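Long-range contacts in glucose-binding protein (Thermus thermophilus HB27, PDB 2B3F), which binds glucose and galactose, probably as the sugar-recognising component of a binding-protein-dependent transport system: residues L172-A177 with L346-V351; I118-V123 with G271-L276; F88-W93 with W295-G300. One frame throughout, in Å; residues are numbered along the deposited sequence.

Contact 1 of 3, residues L172-A177 with L346-V351; sequences LWESVA and LVHGAV. With GAL (beta-D-galactopyranose), chain G.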
loop_
_atom_site.group_PDB
_atom_site.type_symbol
_atom_site.label_atom_id
_atom_site.label_comp_id
_atom_site.label_asym_id
_atom_site.label_seq_id
_atom_site.Cartn_x
_atom_site.Cartn_y
_atom_site.Cartn_z
ATOM N N LEU A 172 -10.087 1.079 -2.557
ATOM C CA LEU A 172 -11.311 0.314 -2.383
ATOM C C LEU A 172 -11.578 -0.602 -3.588
ATOM O O LEU A 172 -11.904 -1.783 -3.422
ATOM C CB LEU A 172 -12.473 1.274 -2.226
ATOM C CG LEU A 172 -13.851 0.664 -2.176
ATOM C CD1 LEU A 172 -14.009 -0.296 -0.993
ATOM C CD2 LEU A 172 -14.841 1.854 -2.095
ATOM N N TRP A 173 -11.412 -0.062 -4.792
ATOM C CA TRP A 173 -11.648 -0.810 -6.021
ATOM C C TRP A 173 -10.795 -2.091 -6.091
ATOM O O TRP A 173 -11.298 -3.127 -6.466
ATOM C CB TRP A 173 -11.373 0.036 -7.264
ATOM C CG TRP A 173 -11.675 -0.674 -8.561
ATOM C CD1 TRP A 173 -12.877 -0.698 -9.233
ATOM C CD2 TRP A 173 -10.771 -1.475 -9.353
ATOM N NE1 TRP A 173 -12.773 -1.454 -10.373
ATOM C CE2 TRP A 173 -11.497 -1.939 -10.483
ATOM C CE3 TRP A 173 -9.427 -1.839 -9.219
ATOM C CZ2 TRP A 173 -10.914 -2.742 -11.473
ATOM C CZ3 TRP A 173 -8.850 -2.635 -10.193
ATOM C CH2 TRP A 173 -9.600 -3.087 -11.309
ATOM N N GLU A 174 -9.526 -2.035 -5.685
ATOM C CA GLU A 174 -8.689 -3.252 -5.839
ATOM C C GLU A 174 -9.166 -4.371 -4.911
ATOM O O GLU A 174 -9.076 -5.547 -5.259
ATOM C CB GLU A 174 -7.189 -2.984 -5.750
ATOM C CG GLU A 174 -6.619 -2.523 -4.433
ATOM C CD GLU A 174 -5.108 -2.267 -4.530
ATOM O OE1 GLU A 174 -4.587 -2.130 -5.672
ATOM O OE2 GLU A 174 -4.461 -2.178 -3.468
ATOM N N SER A 175 -9.707 -4.018 -3.752
ATOM C CA SER A 175 -10.351 -5.029 -2.880
ATOM C C SER A 175 -11.601 -5.616 -3.539
ATOM O O SER A 175 -11.801 -6.833 -3.561
ATOM C CB SER A 175 -10.714 -4.470 -1.519
ATOM O OG SER A 175 -9.640 -4.578 -0.601
ATOM N N VAL A 176 -12.455 -4.744 -4.068
ATOM C CA VAL A 176 -13.654 -5.200 -4.769
ATOM C C VAL A 176 -13.293 -6.108 -5.945
ATOM O O VAL A 176 -13.871 -7.193 -6.087
ATOM C CB VAL A 176 -14.539 -4.003 -5.233
ATOM C CG1 VAL A 176 -15.675 -4.473 -6.141
ATOM C CG2 VAL A 176 -15.080 -3.236 -4.036
ATOM N N ALA A 177 -12.348 -5.681 -6.784
ATOM C CA ALA A 177 -11.905 -6.465 -7.929
ATOM C C ALA A 177 -11.353 -7.840 -7.522
ATOM O O ALA A 177 -11.649 -8.866 -8.168
ATOM C CB ALA A 177 -10.863 -5.691 -8.726
ATOM N N LEU A 346 -2.308 -3.128 -6.973
ATOM C CA LEU A 346 -2.197 -2.171 -8.077
ATOM C C LEU A 346 -1.850 -0.772 -7.579
ATOM O O LEU A 346 -0.932 -0.112 -8.082
ATOM C CB LEU A 346 -3.546 -2.083 -8.824
ATOM C CG LEU A 346 -3.776 -0.884 -9.752
ATOM C CD1 LEU A 346 -2.761 -0.880 -10.883
ATOM C CD2 LEU A 346 -5.196 -0.923 -10.300
ATOM N N VAL A 347 -2.633 -0.284 -6.619
ATOM C CA VAL A 347 -2.514 1.106 -6.221
ATOM C C VAL A 347 -1.167 1.373 -5.552
ATOM O O VAL A 347 -0.634 2.491 -5.591
ATOM C CB VAL A 347 -3.713 1.497 -5.326
ATOM C CG1 VAL A 347 -3.591 2.918 -4.833
ATOM C CG2 VAL A 347 -5.004 1.279 -6.117
ATOM N N HIS A 348 -0.591 0.311 -4.994
ATOM C CA HIS A 348 0.656 0.423 -4.240
ATOM C C HIS A 348 1.819 -0.334 -4.925
ATOM O O HIS A 348 2.725 -0.819 -4.245
ATOM C CB HIS A 348 0.416 0.023 -2.797
ATOM C CG HIS A 348 -0.713 0.798 -2.179
ATOM N ND1 HIS A 348 -0.569 2.106 -1.775
ATOM C CD2 HIS A 348 -2.009 0.472 -1.987
ATOM C CE1 HIS A 348 -1.739 2.550 -1.342
ATOM N NE2 HIS A 348 -2.633 1.582 -1.468
ATOM N N GLY A 349 1.765 -0.404 -6.256
ATOM C CA GLY A 349 2.966 -0.577 -7.073
ATOM C C GLY A 349 3.485 -1.961 -7.381
ATOM O O GLY A 349 4.498 -2.090 -8.080
ATOM N N ALA A 350 2.818 -2.995 -6.889
ATOM C CA ALA A 350 3.355 -4.340 -7.076
ATOM C C ALA A 350 3.171 -4.862 -8.500
ATOM O O ALA A 350 4.142 -5.412 -9.084
ATOM C CB ALA A 350 2.774 -5.294 -6.080
ATOM N N VAL A 351 1.971 -4.676 -9.074
ATOM C CA VAL A 351 1.553 -5.446 -10.268
ATOM C C VAL A 351 1.573 -4.711 -11.608
ATOM O O VAL A 351 1.624 -5.361 -12.670
ATOM C CB VAL A 351 0.167 -6.099 -10.063
ATOM C CG1 VAL A 351 0.206 -7.081 -8.903
ATOM C CG2 VAL A 351 -0.906 -5.064 -9.811
HETATM C C1 GAL G . 1.429 3.408 0.540
HETATM C C2 GAL G . 2.773 3.194 1.249
HETATM C C3 GAL G . 2.619 3.164 2.763
HETATM C C4 GAL G . 1.847 4.387 3.264
HETATM C C5 GAL G . 0.571 4.554 2.403
HETATM C C6 GAL G . -0.302 5.762 2.779
HETATM O O1 GAL G . 1.594 3.502 -0.843
HETATM O O2 GAL G . 3.376 1.988 0.753
HETATM O O3 GAL G . 3.896 3.124 3.383
HETATM O O4 GAL G . 2.708 5.492 3.177
HETATM O O5 GAL G . 0.871 4.633 1.030
HETATM O O6 GAL G . 0.312 6.954 2.389
#
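One carboxylate does most of the polar work here. Glu-174 leaves helix 166-190 with CG in the crowded position between its backbone N and carbonyl carbon (chi1 67°), and from there the chain runs extended into the turn that follows strand 341-344. Its OE1 takes two successive backbone N-H groups: the bond from Val-347 N is nearly straight at 2.9 Å from OE1, arriving from above the carboxylate plane, while Leu-346 N, 2.8 Å from the same OE1, is badly angled and gives a weak bond. The other oxygen, OE2, is held by the hydroxyls of Ser-121 and Ser-345, so the buried carboxylate is gripped at both oxygens.

The segment it grips is a type I beta turn from Leu-346 to Gly-349 in a periplasmic binding protein of the solute-binding protein 1 family, and the turn presents His-348 to the sugar. Gly-349, the last residue of the turn, takes up a positive phi. His-348 ND1 lies 2.7 Å from O1 of the galactose, a hydrogen bond in which either atom could be the donor; NE2 on the far side of the ring bonds to His-171. Glu-174 OE2 sits at the ring edge, 3.9 Å from His-348 CD2, and its negative charge might favour a protonated imidazole.

Apolar contact is slight: Leu-346 CD2 meets Trp-173 CZ3 obliquely at 4.0 Å.

Contact 2 of 3, residues I118-V123 with G271-L276; sequences IHRSNV and GVFMML. With GAL (beta-D-galactopyranose), chain G.
Strand 119-120 pairs antiparallel with strand 272-280: His-119 and Leu-276 form a hydrogen-bonded pair, Arg-120 and Met-275 the non-hydrogen-bonded pair next to it, and Ser-121 N closes the run with a nearly straight 2.8 Å bond to Met-274 O. Beyond this the backbones part, and side chains take over. Asn-122, centre of an inverse gamma turn, turns its amide to the strand like a surrogate backbone: OD1 accepts from Met-274 N at 3.0 Å, and ND2 donates to Val-272 O at 2.9 Å. Arg-120 NE also binds OD1, in the guanidinium plane, and Arg-120 NH2 shares Val-272 O, so both acceptors are gripped twice.

These strands belong to the larger mixed sheet of the periplasmic binding protein, and the face bearing His-119 and Leu-276 looks onto the galactose. Leu-276 CD1 comes within 3.2 Å of sugar O2 and Leu-276 CG packs on His-119 CB, while the His-119 imidazole is anchored by Asp-243 and Lys-312.

On the other face the extended Arg-120 chain lies over the Phe-273 ring, its CD 3.9 Å from the ring centroid in a CH-pi contact, with the guanidinium only 13° from parallel to the ring. Its NH1 continues to a salt bridge with Asp-336.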
loop_
_atom_site.group_PDB
_atom_site.type_symbol
_atom_site.label_atom_id
_atom_site.label_comp_id
_atom_site.label_asym_id
_atom_site.label_seq_id
_atom_site.Cartn_x
_atom_site.Cartn_y
_atom_site.Cartn_z
ATOM N N ILE A 118 6.221 -5.220 4.851
ATOM C CA ILE A 118 5.099 -5.713 4.068
ATOM C C ILE A 118 3.847 -5.026 4.630
ATOM O O ILE A 118 3.556 -5.111 5.822
ATOM C CB ILE A 118 4.920 -7.248 4.188
ATOM C CG1 ILE A 118 6.157 -7.995 3.663
ATOM C CG2 ILE A 118 3.671 -7.709 3.484
ATOM C CD1 ILE A 118 6.379 -7.941 2.180
ATOM N N HIS A 119 3.119 -4.311 3.767
ATOM C CA HIS A 119 1.778 -3.855 4.100
ATOM C C HIS A 119 0.739 -4.725 3.373
ATOM O O HIS A 119 1.005 -5.315 2.313
ATOM C CB HIS A 119 1.543 -2.380 3.704
ATOM C CG HIS A 119 1.961 -1.350 4.726
ATOM N ND1 HIS A 119 1.361 -1.218 5.959
ATOM C CD2 HIS A 119 2.870 -0.346 4.643
ATOM C CE1 HIS A 119 1.896 -0.183 6.592
ATOM N NE2 HIS A 119 2.816 0.358 5.816
ATOM N N ARG A 120 -0.452 -4.765 3.949
ATOM C CA ARG A 120 -1.610 -5.427 3.368
ATOM C C ARG A 120 -2.614 -4.359 2.929
ATOM O O ARG A 120 -2.945 -3.457 3.717
ATOM C CB ARG A 120 -2.285 -6.294 4.414
ATOM C CG ARG A 120 -3.374 -7.158 3.846
ATOM C CD ARG A 120 -3.867 -8.145 4.865
ATOM N NE ARG A 120 -4.815 -9.072 4.285
ATOM C CZ ARG A 120 -5.307 -10.119 4.935
ATOM N NH1 ARG A 120 -4.943 -10.346 6.175
ATOM N NH2 ARG A 120 -6.142 -10.943 4.339
ATOM N N SER A 121 -3.103 -4.500 1.704
ATOM C CA SER A 121 -4.061 -3.571 1.139
ATOM C C SER A 121 -5.503 -3.891 1.563
ATOM O O SER A 121 -6.272 -2.971 1.892
ATOM C CB SER A 121 -3.962 -3.570 -0.390
ATOM O OG SER A 121 -5.002 -2.772 -0.947
ATOM N N ASN A 122 -5.871 -5.171 1.542
ATOM C CA ASN A 122 -7.278 -5.576 1.660
ATOM C C ASN A 122 -7.720 -5.815 3.108
ATOM O O ASN A 122 -8.003 -6.973 3.499
ATOM C CB ASN A 122 -7.565 -6.796 0.769
ATOM C CG ASN A 122 -6.729 -8.046 1.142
ATOM O OD1 ASN A 122 -5.538 -7.957 1.450
ATOM N ND2 ASN A 122 -7.376 -9.206 1.123
ATOM N N VAL A 123 -7.780 -4.733 3.893
ATOM C CA VAL A 123 -8.270 -4.813 5.256
ATOM C C VAL A 123 -9.462 -3.884 5.454
ATOM O O VAL A 123 -9.469 -2.734 4.989
ATOM C CB VAL A 123 -7.173 -4.485 6.313
ATOM C CG1 VAL A 123 -7.684 -4.792 7.718
ATOM C CG2 VAL A 123 -5.879 -5.282 6.000
ATOM N N GLY A 271 -8.554 -15.201 3.185
ATOM C CA GLY A 271 -7.572 -16.179 2.754
ATOM C C GLY A 271 -6.591 -15.685 1.706
ATOM O O GLY A 271 -5.688 -16.426 1.296
ATOM N N VAL A 272 -6.770 -14.433 1.270
ATOM C CA VAL A 272 -5.895 -13.825 0.277
ATOM C C VAL A 272 -5.331 -12.553 0.894
ATOM O O VAL A 272 -6.063 -11.769 1.509
ATOM C CB VAL A 272 -6.626 -13.475 -1.033
ATOM C CG1 VAL A 272 -5.637 -12.921 -2.077
ATOM C CG2 VAL A 272 -7.353 -14.689 -1.582
ATOM N N PHE A 273 -4.020 -12.373 0.731
ATOM C CA PHE A 273 -3.289 -11.248 1.315
ATOM C C PHE A 273 -2.802 -10.464 0.112
ATOM O O PHE A 273 -1.952 -10.927 -0.647
ATOM C CB PHE A 273 -2.146 -11.808 2.173
ATOM C CG PHE A 273 -1.382 -10.792 2.997
ATOM C CD1 PHE A 273 -1.282 -10.949 4.372
ATOM C CD2 PHE A 273 -0.659 -9.766 2.405
ATOM C CE1 PHE A 273 -0.530 -10.074 5.161
ATOM C CE2 PHE A 273 0.104 -8.879 3.191
ATOM C CZ PHE A 273 0.168 -9.036 4.570
ATOM N N MET A 274 -3.387 -9.284 -0.101
ATOM C CA MET A 274 -2.952 -8.412 -1.188
ATOM C C MET A 274 -1.845 -7.524 -0.637
ATOM O O MET A 274 -2.096 -6.635 0.184
ATOM C CB MET A 274 -4.109 -7.550 -1.732
ATOM C CG MET A 274 -3.643 -6.647 -2.845
ATOM S SD MET A 274 -4.980 -5.647 -3.565
ATOM C CE MET A 274 -5.704 -6.797 -4.669
ATOM N N MET A 275 -0.619 -7.799 -1.065
ATOM C CA MET A 275 0.545 -7.176 -0.450
ATOM C C MET A 275 1.077 -6.000 -1.243
ATOM O O MET A 275 0.765 -5.818 -2.431
ATOM C CB MET A 275 1.682 -8.206 -0.256
ATOM C CG MET A 275 2.246 -8.762 -1.535
ATOM S SD MET A 275 3.462 -7.734 -2.411
ATOM C CE MET A 275 4.863 -7.737 -1.270
ATOM N N LEU A 276 1.890 -5.206 -0.553
ATOM C CA LEU A 276 2.779 -4.221 -1.142
ATOM C C LEU A 276 3.993 -4.145 -0.218
ATOM O O LEU A 276 3.934 -4.624 0.927
ATOM C CB LEU A 276 2.090 -2.836 -1.236
ATOM C CG LEU A 276 1.571 -2.295 0.095
ATOM C CD1 LEU A 276 2.127 -0.917 0.405
ATOM C CD2 LEU A 276 0.035 -2.354 0.209
HETATM C C1 GAL G . 1.429 3.408 0.540
HETATM C C2 GAL G . 2.773 3.194 1.249
HETATM C C3 GAL G . 2.619 3.164 2.763
HETATM C C4 GAL G . 1.847 4.387 3.264
HETATM C C5 GAL G . 0.571 4.554 2.403
HETATM C C6 GAL G . -0.302 5.762 2.779
HETATM O O1 GAL G . 1.594 3.502 -0.843
HETATM O O2 GAL G . 3.376 1.988 0.753
HETATM O O3 GAL G . 3.896 3.124 3.383
HETATM O O4 GAL G . 2.708 5.492 3.177
HETATM O O5 GAL G . 0.871 4.633 1.030
HETATM O O6 GAL G . 0.312 6.954 2.389
HETATM O O HOH W 1 -7.147 -13.623 5.151
#

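Contact 3 of 3, residues F88-W93 with W295-G300; sequences FRQEGW and WLRLVG
Glu-91 and Arg-297 cross at about a right angle, their carboxylate and guanidinium planes 59° apart. The Glu-91 chain bends at chi2 (-69°) and that of Arg-297 at chi3 (53°), which brings Arg-297 NE to 2.9 Å from Glu-91 OE2 in a salt bridge. The oxygen lies near the guanidinium plane, but the N-H meets it from above the carboxylate. Gln-90, extended, donates an almost straight bond from NE2 to the anti lone pair of the same OE2, and a water adds a third donor.

Trp-93 carries the buried half. Its indole has Glu-91 CB over one face and points its six-membered ring at the other helix: CH2 is 3.4 Å from Leu-296 O, and Arg-297 CA sits at the ring edge. Gly-300 lets it in, since a beta carbon there would clash with Trp-93 CZ2. A second water joins Glu-91 OE1 to Arg-297 O, with a weak bond from Trp-93 NE1.

An alanine in place of Glu-91 would probably loosen this junction between the two helix ends, losing the salt bridge, the acceptor for Gln-90 and the carboxylate's two water contacts.

Helix 85-91 ends in a Schellman motif at Gly-92, and that helix terminus docks against the end of helix 289-299.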
loop_
_atom_site.group_PDB
_atom_site.type_symbol
_atom_site.label_atom_id
_atom_site.label_comp_id
_atom_site.label_asym_id
_atom_site.label_seq_id
_atom_site.Cartn_x
_atom_site.Cartn_y
_atom_site.Cartn_z
ATOM N N PHE A 88 23.429 -7.476 -1.400
ATOM C CA PHE A 88 22.570 -8.581 -0.987
ATOM C C PHE A 88 23.415 -9.781 -0.558
ATOM O O PHE A 88 23.132 -10.415 0.455
ATOM C CB PHE A 88 21.575 -8.969 -2.090
ATOM C CG PHE A 88 20.262 -8.218 -1.994
ATOM C CD1 PHE A 88 20.193 -6.870 -2.341
ATOM C CD2 PHE A 88 19.124 -8.848 -1.529
ATOM C CE1 PHE A 88 18.983 -6.170 -2.224
ATOM C CE2 PHE A 88 17.906 -8.148 -1.405
ATOM C CZ PHE A 88 17.860 -6.810 -1.754
ATOM N N ARG A 89 24.458 -10.074 -1.327
ATOM C CA ARG A 89 25.355 -11.168 -0.946
ATOM C C ARG A 89 26.055 -10.856 0.372
ATOM O O ARG A 89 26.048 -11.670 1.302
ATOM C CB ARG A 89 26.378 -11.417 -2.040
ATOM C CG ARG A 89 25.781 -12.077 -3.269
ATOM C CD ARG A 89 26.859 -12.605 -4.213
ATOM N NE ARG A 89 27.437 -11.537 -5.029
ATOM C CZ ARG A 89 26.895 -11.049 -6.151
ATOM N NH1 ARG A 89 25.744 -11.535 -6.635
ATOM N NH2 ARG A 89 27.512 -10.066 -6.810
ATOM N N GLN A 90 26.639 -9.669 0.460
ATOM C CA GLN A 90 27.331 -9.242 1.670
ATOM C C GLN A 90 26.483 -9.400 2.929
ATOM O O GLN A 90 26.975 -9.836 3.962
ATOM C CB GLN A 90 27.803 -7.792 1.522
ATOM C CG GLN A 90 28.249 -7.150 2.820
ATOM C CD GLN A 90 28.743 -5.736 2.631
ATOM O OE1 GLN A 90 29.710 -5.503 1.907
ATOM N NE2 GLN A 90 28.080 -4.774 3.285
ATOM N N GLU A 91 25.203 -9.023 2.845
ATOM C CA GLU A 91 24.318 -8.957 4.011
ATOM C C GLU A 91 23.513 -10.237 4.275
ATOM O O GLU A 91 22.790 -10.308 5.257
ATOM C CB GLU A 91 23.341 -7.768 3.866
ATOM C CG GLU A 91 24.024 -6.412 3.782
ATOM C CD GLU A 91 24.672 -5.994 5.082
ATOM O OE1 GLU A 91 24.026 -6.126 6.148
ATOM O OE2 GLU A 91 25.841 -5.523 5.033
ATOM N N GLY A 92 23.633 -11.239 3.409
ATOM C CA GLY A 92 22.884 -12.478 3.568
ATOM C C GLY A 92 21.397 -12.331 3.277
ATOM O O GLY A 92 20.573 -13.111 3.762
ATOM N N TRP A 93 21.038 -11.340 2.464
ATOM C CA TRP A 93 19.620 -11.019 2.283
ATOM C C TRP A 93 18.851 -11.991 1.388
ATOM O O TRP A 93 17.633 -12.046 1.456
ATOM C CB TRP A 93 19.448 -9.603 1.750
ATOM C CG TRP A 93 19.734 -8.513 2.751
ATOM C CD1 TRP A 93 19.689 -8.603 4.105
ATOM C CD2 TRP A 93 20.059 -7.159 2.445
ATOM N NE1 TRP A 93 19.984 -7.379 4.661
ATOM C CE2 TRP A 93 20.218 -6.482 3.654
ATOM C CE3 TRP A 93 20.237 -6.457 1.252
ATOM C CZ2 TRP A 93 20.552 -5.129 3.708
ATOM C CZ3 TRP A 93 20.577 -5.134 1.306
ATOM C CH2 TRP A 93 20.713 -4.478 2.522
ATOM N N TRP A 295 22.438 3.222 5.119
ATOM C CA TRP A 295 21.001 3.272 5.364
ATOM C C TRP A 295 20.339 1.978 4.872
ATOM O O TRP A 295 19.528 1.389 5.573
ATOM C CB TRP A 295 20.395 4.523 4.696
ATOM C CG TRP A 295 18.894 4.585 4.697
ATOM C CD1 TRP A 295 18.079 4.326 3.648
ATOM C CD2 TRP A 295 18.035 4.924 5.798
ATOM N NE1 TRP A 295 16.769 4.490 4.008
ATOM C CE2 TRP A 295 16.705 4.846 5.323
ATOM C CE3 TRP A 295 18.255 5.296 7.125
ATOM C CZ2 TRP A 295 15.605 5.137 6.128
ATOM C CZ3 TRP A 295 17.168 5.553 7.933
ATOM C CH2 TRP A 295 15.849 5.492 7.423
ATOM N N LEU A 296 20.691 1.533 3.670
ATOM C CA LEU A 296 20.148 0.268 3.136
ATOM C C LEU A 296 20.434 -0.917 4.064
ATOM O O LEU A 296 19.570 -1.775 4.304
ATOM C CB LEU A 296 20.696 -0.011 1.730
ATOM C CG LEU A 296 20.413 1.039 0.656
ATOM C CD1 LEU A 296 20.939 0.583 -0.686
ATOM C CD2 LEU A 296 18.903 1.361 0.588
ATOM N N ARG A 297 21.655 -0.966 4.604
ATOM C CA ARG A 297 22.020 -2.047 5.512
ATOM C C ARG A 297 21.165 -2.022 6.766
ATOM O O ARG A 297 20.771 -3.067 7.283
ATOM C CB ARG A 297 23.513 -1.976 5.862
ATOM C CG ARG A 297 24.421 -2.203 4.653
ATOM C CD ARG A 297 25.895 -2.028 4.999
ATOM N NE ARG A 297 26.214 -2.872 6.150
ATOM C CZ ARG A 297 26.820 -2.469 7.266
ATOM N NH1 ARG A 297 27.251 -1.216 7.407
ATOM N NH2 ARG A 297 27.032 -3.352 8.243
ATOM N N LEU A 298 20.843 -0.817 7.239
ATOM C CA LEU A 298 19.958 -0.667 8.381
ATOM C C LEU A 298 18.513 -1.076 8.081
ATOM O O LEU A 298 17.901 -1.839 8.818
ATOM C CB LEU A 298 19.994 0.777 8.907
ATOM C CG LEU A 298 18.952 1.112 9.976
ATOM C CD1 LEU A 298 19.130 0.278 11.203
ATOM C CD2 LEU A 298 19.005 2.598 10.329
ATOM N N VAL A 299 17.953 -0.547 6.999
ATOM C CA VAL A 299 16.539 -0.850 6.704
ATOM C C VAL A 299 16.341 -2.321 6.327
ATOM O O VAL A 299 15.259 -2.852 6.498
ATOM C CB VAL A 299 15.904 0.110 5.636
ATOM C CG1 VAL A 299 16.096 1.580 6.040
ATOM C CG2 VAL A 299 16.439 -0.138 4.301
ATOM N N GLY A 300 17.397 -2.977 5.851
ATOM C CA GLY A 300 17.366 -4.421 5.584
ATOM C C GLY A 300 17.616 -5.345 6.780
ATOM O O GLY A 300 17.531 -6.571 6.646
HETATM O O HOH W 2 21.275 -5.750 6.954
HETATM O O HOH W 3 27.728 -6.362 6.828
#

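How the contacts relate
Contacts 1 and 2 form one continuous region beside the galactose, their centres 10 Å apart. The join is polar at its heart: Glu-174 OE2 of contact 1 lies 2.6 Å from Ser-121 OG of contact 2, a probable hydrogen bond. Nearer the sugar, His-348 CB packs 3.7 Å from Leu-276 CB. The pocket therefore receives His-348 from the first contact and His-119 and Leu-276 from the second. Contact 3, centred 24 Å from contact 2 and 29 Å from contact 1, touches neither. It lies outside the pocket, the Leu-296 side chain being about 11 Å from those of the galactose-binding residues Trp-9 and Asp-278. Along the chain, helix 289-299 is the next regular element after strand 272-280.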